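Local coordinates for gene product PA4716 (Pseudomonas aeruginosa, PDB 1U0K), which is of unknown function but belongs to the PhzF family and is a predicted epimerase, consistent with an isomerase activity, at residues A[4-9]-A[25-30]; A[40-45]-A[66-71]. All coordinates share one frame; numbering follows the deposited sequence.

How the contacts relate
From the N terminus, contact 1 comes first. Strand 6-12 turns back as strand 21-26, and residues 4-9 and 25-30 close the open end of this beta hairpin. The chain then enters helix 34-44, whose last turn begins contact 2. Strands 48-54 and 60-67 follow, and residues 66-71 return to the helix end. The contacts lie in series, neither nested nor crossed, with centres about 15 Å apart. They meet where Phe26 and Tyr7 pack on Trp40 and Leu44. Contact 1 thus joins the two hairpin strands, and contact 2 ties the following helix to the end of strand 60-67. Both touch the second subunit.

Contact 1. Residues A[4-9]-A[25-30]; sequences SRRYWQ and VFDDAS
Trp8 and Val25 form an antiparallel hydrogen-bonded pair between strands 6-12 and 21-26, the two arms of a beta hairpin. Trp8 N donates to Val25 O at 2.8 Å, and Val25 N donates to Trp8 O at 2.9 Å. Beyond Phe26 the second segment leaves the strand, and water takes over the bridging. One water donates to Arg6 O and accepts from Asp28 N. A second accepts from Arg6 N and donates to Asp27 OD1.

Asp27 is held by two side chains of the facing segment, one on each carboxylate oxygen. Trp8 NE1 donates to OD1 of Asp27 at 3.2 Å. The oxygen lies in the indole plane, but the donor stands well above the carboxylate plane, and the two planes are 78° apart. Arg6 NH2 makes a salt bridge to Asp27 OD2 at 2.9 Å, with a bent N-H...O angle of 140°. The Arg6 chain bends at chi3 (-55°), and Trp8 CZ2 lies over one face of the guanidinium, toward the rim of that group. The indole and the guanidinium thus touch each other and also bind the same carboxylate.

On the face of Tyr7 and Phe26 the contact is apolar. Tyr7 CB sits over the centre of the Phe26 ring, 3.6 Å from its centroid, as a CH-pi contact. The two side chains run side by side in the same direction.

On the same face, the Phe26 ring stacks on Phe51 and meets Trp40 edge-to-face. Helix 78-90 covers the other face, with Leu85 touching Trp8, Val25 and Asp27. Strand 267-282 pairs antiparallel with the other edge of strand 6-12, and strand 48-54 runs parallel to strand 21-26. Trp8 also packs on Leu283 of the second subunit.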
ATOM      1  N   SER A   4      -3.179  26.785  -2.584  1.00 21.53           N
ATOM      2  CA  SER A   4      -3.701  25.579  -1.969  1.00 21.18           C
ATOM      3  C   SER A   4      -3.690  24.463  -2.995  1.00 19.64           C
ATOM      4  O   SER A   4      -4.141  24.644  -4.130  1.00 19.41           O
ATOM      5  CB  SER A   4      -5.118  25.810  -1.455  1.00 21.61           C
ATOM      6  OG  SER A   4      -5.672  24.611  -0.936  1.00 25.45           O
ATOM      7  N   ARG A   5      -3.112  23.330  -2.613  1.00 17.88           N
ATOM      8  CA  ARG A   5      -3.155  22.120  -3.426  1.00 17.26           C
ATOM      9  C   ARG A   5      -3.711  21.015  -2.558  1.00 15.52           C
ATOM     10  O   ARG A   5      -3.494  20.993  -1.341  1.00 14.85           O
ATOM     11  CB  ARG A   5      -1.773  21.719  -3.910  1.00 17.71           C
ATOM     12  CG  ARG A   5      -1.049  22.753  -4.787  1.00 20.75           C
ATOM     13  CD  ARG A   5       0.401  22.998  -4.375  1.00 24.74           C
ATOM     14  NE  ARG A   5       0.522  23.311  -2.941  1.00 28.03           N
ATOM     15  CZ  ARG A   5       1.375  22.728  -2.090  1.00 29.49           C
ATOM     16  NH1 ARG A   5       2.216  21.783  -2.495  1.00 29.71           N
ATOM     17  NH2 ARG A   5       1.384  23.103  -0.809  1.00 30.67           N
ATOM     18  N   ARG A   6      -4.458  20.119  -3.180  1.00 14.30           N
ATOM     19  CA  ARG A   6      -5.191  19.104  -2.458  1.00 13.89           C
ATOM     20  C   ARG A   6      -5.098  17.783  -3.171  1.00 12.05           C
ATOM     21  O   ARG A   6      -4.919  17.725  -4.390  1.00 12.40           O
ATOM     22  CB  ARG A   6      -6.679  19.444  -2.391  1.00 14.80           C
ATOM     23  CG  ARG A   6      -7.006  20.753  -1.709  1.00 18.02           C
ATOM     24  CD  ARG A   6      -8.402  21.286  -2.025  1.00 21.76           C
ATOM     25  NE  ARG A   6      -8.651  21.421  -3.462  1.00 25.46           N
ATOM     26  CZ  ARG A   6      -9.809  21.817  -3.999  1.00 29.96           C
ATOM     27  NH1 ARG A   6     -10.849  22.135  -3.225  1.00 31.81           N
ATOM     28  NH2 ARG A   6      -9.928  21.901  -5.316  1.00 31.30           N
ATOM     29  N   TYR A   7      -5.243  16.718  -2.403  1.00 10.51           N
ATOM     30  CA  TYR A   7      -5.658  15.439  -2.943  1.00  9.47           C
ATOM     31  C   TYR A   7      -6.884  14.950  -2.195  1.00  9.40           C
ATOM     32  O   TYR A   7      -7.255  15.492  -1.135  1.00  8.87           O
ATOM     33  CB  TYR A   7      -4.520  14.415  -2.937  1.00  9.09           C
ATOM     34  CG  TYR A   7      -4.115  13.917  -1.574  1.00  8.47           C
ATOM     35  CD1 TYR A   7      -4.809  12.906  -0.954  1.00  8.92           C
ATOM     36  CD2 TYR A   7      -3.042  14.488  -0.905  1.00  8.49           C
ATOM     37  CE1 TYR A   7      -4.438  12.443   0.309  1.00  8.98           C
ATOM     38  CE2 TYR A   7      -2.651  14.024   0.357  1.00  8.94           C
ATOM     39  CZ  TYR A   7      -3.366  13.015   0.955  1.00  9.16           C
ATOM     40  OH  TYR A   7      -3.021  12.556   2.210  1.00 10.29           O
ATOM     41  N   TRP A   8      -7.532  13.949  -2.756  1.00  8.89           N
ATOM     42  CA  TRP A   8      -8.777  13.425  -2.220  1.00  8.85           C
ATOM     43  C   TRP A   8      -8.726  11.920  -2.176  1.00  9.08           C
ATOM     44  O   TRP A   8      -8.253  11.304  -3.118  1.00 10.27           O
ATOM     45  CB  TRP A   8      -9.959  13.848  -3.085  1.00  9.30           C
ATOM     46  CG  TRP A   8     -10.031  15.314  -3.361  1.00  9.80           C
ATOM     47  CD1 TRP A   8      -9.205  16.053  -4.175  1.00 10.93           C
ATOM     48  CD2 TRP A   8     -11.002  16.234  -2.849  1.00 12.02           C
ATOM     49  NE1 TRP A   8      -9.602  17.365  -4.184  1.00 11.83           N
ATOM     50  CE2 TRP A   8     -10.703  17.502  -3.385  1.00 12.52           C
ATOM     51  CE3 TRP A   8     -12.104  16.112  -1.988  1.00 12.66           C
ATOM     52  CZ2 TRP A   8     -11.462  18.640  -3.085  1.00 12.45           C
ATOM     53  CZ3 TRP A   8     -12.846  17.239  -1.697  1.00 14.34           C
ATOM     54  CH2 TRP A   8     -12.526  18.478  -2.249  1.00 13.93           C
ATOM     55  N   GLN A   9      -9.254  11.336  -1.105  1.00  9.13           N
ATOM     56  CA  GLN A   9      -9.382   9.899  -0.952  1.00  9.64           C
ATOM     57  C   GLN A   9     -10.809   9.510  -1.293  1.00  9.72           C
ATOM     58  O   GLN A   9     -11.747  10.034  -0.723  1.00  9.70           O
ATOM     59  CB  GLN A   9      -9.037   9.482   0.491  1.00  9.92           C
ATOM     60  CG  GLN A   9      -9.205   8.005   0.785  1.00 10.68           C
ATOM     61  CD  GLN A   9      -8.263   7.114   0.000  1.00 10.81           C
ATOM     62  OE1 GLN A   9      -7.210   7.562  -0.465  1.00 11.51           O
ATOM     63  NE2 GLN A   9      -8.643   5.853  -0.157  1.00 10.45           N
ATOM     64  N   VAL A  25      -6.949  11.071  -5.697  1.00  7.87           N
ATOM     65  CA  VAL A  25      -7.105  11.954  -6.847  1.00  8.06           C
ATOM     66  C   VAL A  25      -6.520  13.317  -6.528  1.00  8.22           C
ATOM     67  O   VAL A  25      -6.883  13.913  -5.529  1.00  8.39           O
ATOM     68  CB  VAL A  25      -8.592  12.155  -7.200  1.00  7.98           C
ATOM     69  CG1 VAL A  25      -8.747  13.083  -8.421  1.00  9.02           C
ATOM     70  CG2 VAL A  25      -9.291  10.827  -7.437  1.00  8.70           C
ATOM     71  N   PHE A  26      -5.614  13.796  -7.368  1.00  8.34           N
ATOM     72  CA  PHE A  26      -5.044  15.134  -7.259  1.00  9.12           C
ATOM     73  C   PHE A  26      -5.765  15.958  -8.330  1.00  9.90           C
ATOM     74  O   PHE A  26      -5.566  15.741  -9.512  1.00 10.44           O
ATOM     75  CB  PHE A  26      -3.527  15.106  -7.493  1.00  9.32           C
ATOM     76  CG  PHE A  26      -2.735  14.447  -6.391  1.00  8.92           C
ATOM     77  CD1 PHE A  26      -2.831  13.087  -6.158  1.00  8.85           C
ATOM     78  CD2 PHE A  26      -1.870  15.203  -5.594  1.00 11.17           C
ATOM     79  CE1 PHE A  26      -2.082  12.482  -5.139  1.00 10.82           C
ATOM     80  CE2 PHE A  26      -1.115  14.597  -4.603  1.00 11.22           C
ATOM     81  CZ  PHE A  26      -1.229  13.259  -4.373  1.00 10.21           C
ATOM     82  N   ASP A  27      -6.617  16.889  -7.921  1.00 11.62           N
ATOM     83  CA  ASP A  27      -7.459  17.590  -8.894  1.00 12.27           C
ATOM     84  C   ASP A  27      -6.746  18.672  -9.691  1.00 12.13           C
ATOM     85  O   ASP A  27      -7.256  19.099 -10.731  1.00 12.41           O
ATOM     86  CB  ASP A  27      -8.710  18.164  -8.231  1.00 13.32           C
ATOM     87  CG  ASP A  27      -8.402  19.276  -7.289  1.00 16.53           C
ATOM     88  OD1 ASP A  27      -7.830  19.001  -6.230  1.00 20.75           O
ATOM     89  OD2 ASP A  27      -8.703  20.458  -7.537  1.00 20.16           O
ATOM     90  N   ASP A  28      -5.585  19.115  -9.226  1.00 11.42           N
ATOM     91  CA  ASP A  28      -4.767  20.020 -10.019  1.00 11.41           C
ATOM     92  C   ASP A  28      -3.296  19.767  -9.727  1.00 11.51           C
ATOM     93  O   ASP A  28      -2.719  20.317  -8.775  1.00 11.80           O
ATOM     94  CB  ASP A  28      -5.147  21.476  -9.765  1.00 12.07           C
ATOM     95  CG  ASP A  28      -4.377  22.435 -10.646  1.00 12.82           C
ATOM     96  OD1 ASP A  28      -3.411  22.010 -11.326  1.00 12.92           O
ATOM     97  OD2 ASP A  28      -4.667  23.653 -10.716  1.00 16.52           O
ATOM     98  N   ALA A  29      -2.705  18.926 -10.568  1.00 11.09           N
ATOM     99  CA  ALA A  29      -1.335  18.474 -10.411  1.00 11.78           C
ATOM    100  C   ALA A  29      -0.379  19.260 -11.300  1.00 12.70           C
ATOM    101  O   ALA A  29       0.718  18.783 -11.605  1.00 12.63           O
ATOM    102  CB  ALA A  29      -1.251  16.986 -10.731  1.00 12.22           C
ATOM    103  N   SER A  30      -0.784  20.467 -11.697  1.00 13.30           N
ATOM    104  CA  SER A  30       0.013  21.304 -12.606  1.00 14.86           C
ATOM    105  C   SER A  30       1.419  21.631 -12.093  1.00 14.79           C
ATOM    106  O   SER A  30       2.313  21.881 -12.892  1.00 16.14           O
ATOM    107  CB  SER A  30      -0.724  22.619 -12.924  1.00 14.85           C
ATOM    108  OG  SER A  30      -1.921  22.380 -13.645  1.00 19.46           O
TER
HETATM  109  O   HOH W   1      -3.894  18.505  -6.746  1.00 15.43           O
HETATM  110  O   HOH W   2      -5.315  20.826  -5.998  1.00 18.47           O

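Contact 2. Residues A[40-45]-A[66-71]; sequences WTRELR and FTLEEE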
ATOM      1  N   TRP A  40       4.413  10.698  -4.981  1.00  7.79           N
ATOM      2  CA  TRP A  40       3.147  10.894  -4.252  1.00  8.21           C
ATOM      3  C   TRP A  40       2.301   9.632  -4.305  1.00  8.13           C
ATOM      4  O   TRP A  40       1.607   9.303  -3.343  1.00  7.76           O
ATOM      5  CB  TRP A  40       2.354  12.097  -4.800  1.00  8.48           C
ATOM      6  CG  TRP A  40       2.651  13.363  -4.113  1.00 10.17           C
ATOM      7  CD1 TRP A  40       3.359  14.416  -4.595  1.00 11.22           C
ATOM      8  CD2 TRP A  40       2.293  13.701  -2.776  1.00 10.86           C
ATOM      9  NE1 TRP A  40       3.430  15.412  -3.650  1.00 12.80           N
ATOM     10  CE2 TRP A  40       2.785  14.990  -2.519  1.00 11.69           C
ATOM     11  CE3 TRP A  40       1.572  13.050  -1.770  1.00 10.94           C
ATOM     12  CZ2 TRP A  40       2.590  15.637  -1.295  1.00 13.43           C
ATOM     13  CZ3 TRP A  40       1.391  13.690  -0.551  1.00 12.58           C
ATOM     14  CH2 TRP A  40       1.896  14.964  -0.328  1.00 12.54           C
ATOM     15  N   THR A  41       2.349   8.904  -5.415  1.00  7.70           N
ATOM     16  CA  THR A  41       1.617   7.643  -5.528  1.00  7.48           C
ATOM     17  C   THR A  41       2.138   6.663  -4.467  1.00  8.27           C
ATOM     18  O   THR A  41       1.361   5.987  -3.789  1.00  9.03           O
ATOM     19  CB  THR A  41       1.774   7.084  -6.953  1.00  7.54           C
ATOM     20  OG1 THR A  41       1.203   8.012  -7.895  1.00  7.61           O
ATOM     21  CG2 THR A  41       0.965   5.806  -7.132  1.00  7.63           C
ATOM     22  N   ARG A  42       3.457   6.599  -4.319  1.00  8.98           N
ATOM     23  CA  ARG A  42       4.086   5.731  -3.320  1.00  9.28           C
ATOM     24  C   ARG A  42       3.799   6.216  -1.904  1.00  9.54           C
ATOM     25  O   ARG A  42       3.682   5.408  -0.977  1.00 10.28           O
ATOM     26  CB  ARG A  42       5.583   5.628  -3.583  1.00  9.76           C
ATOM     27  CG  ARG A  42       5.877   4.741  -4.764  1.00 10.51           C
ATOM     28  CD  ARG A  42       7.262   4.904  -5.344  1.00 12.50           C
ATOM     29  NE  ARG A  42       7.387   4.035  -6.507  1.00 13.22           N
ATOM     30  CZ  ARG A  42       8.388   4.071  -7.382  1.00 14.76           C
ATOM     31  NH1 ARG A  42       9.383   4.933  -7.238  1.00 16.26           N
ATOM     32  NH2 ARG A  42       8.390   3.231  -8.407  1.00 15.76           N
ATOM     33  N   GLU A  43       3.670   7.526  -1.735  1.00  8.44           N
ATOM     34  CA  GLU A  43       3.314   8.104  -0.440  1.00  8.33           C
ATOM     35  C   GLU A  43       1.932   7.635   0.018  1.00  9.08           C
ATOM     36  O   GLU A  43       1.772   7.194   1.157  1.00  9.98           O
ATOM     37  CB  GLU A  43       3.323   9.627  -0.520  1.00  8.11           C
ATOM     38  CG  GLU A  43       3.104  10.336   0.802  1.00  9.03           C
ATOM     39  CD  GLU A  43       4.256  10.186   1.758  1.00  9.60           C
ATOM     40  OE1 GLU A  43       4.029  10.374   2.962  1.00  8.85           O
ATOM     41  OE2 GLU A  43       5.402   9.926   1.315  1.00  8.57           O
ATOM     42  N   LEU A  44       0.944   7.720  -0.862  1.00  8.81           N
ATOM     43  CA  LEU A  44      -0.433   7.481  -0.463  1.00  8.73           C
ATOM     44  C   LEU A  44      -0.813   6.004  -0.454  1.00  8.72           C
ATOM     45  O   LEU A  44      -1.787   5.628   0.194  1.00  9.86           O
ATOM     46  CB  LEU A  44      -1.376   8.298  -1.338  1.00  8.70           C
ATOM     47  CG  LEU A  44      -1.168   9.810  -1.218  1.00  9.29           C
ATOM     48  CD1 LEU A  44      -2.228  10.556  -2.002  1.00 10.09           C
ATOM     49  CD2 LEU A  44      -1.139  10.251   0.258  1.00 10.45           C
ATOM     50  N   ARG A  45      -0.053   5.166  -1.165  1.00  8.93           N
ATOM     51  CA  ARG A  45      -0.170   3.699  -1.128  1.00  9.03           C
ATOM     52  C   ARG A  45      -1.510   3.129  -1.585  1.00  9.33           C
ATOM     53  O   ARG A  45      -1.803   1.951  -1.363  1.00  9.47           O
ATOM     54  CB  ARG A  45       0.228   3.170   0.256  1.00  9.48           C
ATOM     55  CG  ARG A  45       1.651   3.529   0.590  1.00 12.53           C
ATOM     56  CD  ARG A  45       1.994   3.310   2.024  1.00 16.49           C
ATOM     57  NE  ARG A  45       1.945   1.903   2.386  1.00 18.13           N
ATOM     58  CZ  ARG A  45       2.965   1.066   2.323  1.00 20.78           C
ATOM     59  NH1 ARG A  45       4.136   1.473   1.858  1.00 20.55           N
ATOM     60  NH2 ARG A  45       2.810  -0.194   2.723  1.00 20.20           N
ATOM     61  N   PHE A  66      -0.886   6.369 -12.072  1.00  8.84           N
ATOM     62  CA  PHE A  66       0.255   5.606 -11.610  1.00  9.32           C
ATOM     63  C   PHE A  66      -0.155   4.517 -10.643  1.00  9.32           C
ATOM     64  O   PHE A  66      -1.021   4.720  -9.789  1.00  9.99           O
ATOM     65  CB  PHE A  66       1.247   6.501 -10.881  1.00  9.23           C
ATOM     66  CG  PHE A  66       1.925   7.511 -11.756  1.00 10.52           C
ATOM     67  CD1 PHE A  66       1.274   8.669 -12.125  1.00 11.74           C
ATOM     68  CD2 PHE A  66       3.236   7.314 -12.169  1.00 11.18           C
ATOM     69  CE1 PHE A  66       1.918   9.601 -12.927  1.00 11.77           C
ATOM     70  CE2 PHE A  66       3.877   8.242 -12.976  1.00 12.34           C
ATOM     71  CZ  PHE A  66       3.215   9.379 -13.351  1.00 12.03           C
ATOM     72  N   THR A  67       0.509   3.371 -10.758  1.00  9.90           N
ATOM     73  CA  THR A  67       0.564   2.411  -9.659  1.00  9.07           C
ATOM     74  C   THR A  67       1.827   2.680  -8.853  1.00  9.51           C
ATOM     75  O   THR A  67       2.614   3.546  -9.187  1.00  9.04           O
ATOM     76  CB  THR A  67       0.577   0.956 -10.154  1.00  9.33           C
ATOM     77  OG1 THR A  67       1.808   0.708 -10.842  1.00 10.77           O
ATOM     78  CG2 THR A  67      -0.521   0.672 -11.131  1.00 10.58           C
ATOM     79  N   LEU A  68       2.055   1.899  -7.808  1.00 10.40           N
ATOM     80  CA  LEU A  68       3.280   2.052  -7.044  1.00 11.93           C
ATOM     81  C   LEU A  68       4.492   1.612  -7.860  1.00 12.93           C
ATOM     82  O   LEU A  68       5.614   1.959  -7.514  1.00 14.32           O
ATOM     83  CB  LEU A  68       3.209   1.300  -5.707  1.00 12.06           C
ATOM     84  CG  LEU A  68       2.674   2.184  -4.582  1.00 13.88           C
ATOM     85  CD1 LEU A  68       1.181   2.362  -4.681  1.00 14.13           C
ATOM     86  CD2 LEU A  68       3.044   1.639  -3.220  1.00 16.19           C
ATOM     87  N   GLU A  69       4.264   0.871  -8.942  1.00 13.87           N
ATOM     88  CA  GLU A  69       5.362   0.385  -9.785  1.00 15.60           C
ATOM     89  C   GLU A  69       5.715   1.332 -10.929  1.00 15.63           C
ATOM     90  O   GLU A  69       6.901   1.548 -11.212  1.00 16.39           O
ATOM     91  CB  GLU A  69       5.016  -1.004 -10.337  1.00 16.29           C
ATOM     92  CG  GLU A  69       5.195  -2.124  -9.318  1.00 21.77           C
ATOM     93  CD  GLU A  69       3.952  -2.447  -8.513  1.00 27.52           C
ATOM     94  OE1 GLU A  69       3.047  -1.588  -8.391  1.00 31.37           O
ATOM     95  OE2 GLU A  69       3.884  -3.582  -7.985  1.00 32.30           O
ATOM     96  N   GLU A  70       4.706   1.897 -11.584  1.00 14.67           N
ATOM     97  CA  GLU A  70       4.918   2.576 -12.864  1.00 15.17           C
ATOM     98  C   GLU A  70       3.702   3.395 -13.281  1.00 14.73           C
ATOM     99  O   GLU A  70       2.621   3.239 -12.729  1.00 13.61           O
ATOM    100  CB  GLU A  70       5.176   1.517 -13.946  1.00 15.95           C
ATOM    101  CG  GLU A  70       3.940   0.659 -14.242  1.00 18.27           C
ATOM    102  CD  GLU A  70       4.258  -0.694 -14.848  1.00 22.52           C
ATOM    103  OE1 GLU A  70       3.495  -1.671 -14.592  1.00 23.14           O
ATOM    104  OE2 GLU A  70       5.266  -0.765 -15.584  1.00 24.82           O
ATOM    105  N   GLU A  71       3.872   4.217 -14.310  1.00 14.75           N
ATOM    106  CA  GLU A  71       2.745   4.870 -14.953  1.00 14.36           C
ATOM    107  C   GLU A  71       1.976   3.876 -15.834  1.00 15.42           C
ATOM    108  O   GLU A  71       2.584   3.047 -16.512  1.00 16.14           O
ATOM    109  CB  GLU A  71       3.220   6.064 -15.783  1.00 14.55           C
ATOM    110  CG  GLU A  71       2.054   6.881 -16.290  1.00 13.74           C
ATOM    111  CD  GLU A  71       2.465   8.124 -17.042  1.00 15.75           C
ATOM    112  OE1 GLU A  71       3.680   8.393 -17.141  1.00 15.78           O
ATOM    113  OE2 GLU A  71       1.552   8.824 -17.514  1.00 16.44           O
TER
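Arg42 and Leu68 supply the polar link between the last turn of helix 34-44 and the turn after strand 60-67. Arg42 NE donates to Leu68 O at 2.9 Å, and Arg42 NH2 donates to the same oxygen at 3.2 Å. The guanidinium thus grips one carbonyl side-on with two nitrogens. The oxygen lies in the guanidinium plane, while both donors are tilted from the carbonyl plane. The Arg42 chain is extended from CG to NE (chi3 -178°), which carries NE out to the turn.

The turn has its own bonds. Thr67 OG1 accepts from Glu69 N at 3.1 Å and from Glu70 N at 3.2 Å, an ST turn and ST motif built on one hydroxyl. Thr67 N also donates to Glu70 O.

The remaining contacts are van der Waals. Leu68 runs past the Arg42 side chain in the opposite direction. Leu68 CD1 lies 3.7 Å from Thr41 O, and it is 4.0 Å from Arg45 CA, just past the helix end. Thr41 crosses Phe66 at about a right angle, with Thr41 OG1 3.3 Å from Phe66 CB. That hydroxyl bonds to Met37 O within the helix. Thr41 CG2 is 3.5 Å from Thr67 O.

Strand 48-54 pairs with strand 60-67 and also touches the helix, with Thr41 on Ser49 and Phe51. On this strand Glu48, the predicted active-site residue, packs against Thr67. Arg45 NE, just past the helix, bonds to Arg45 O of the second subunit, which places the helix end at the dimer interface.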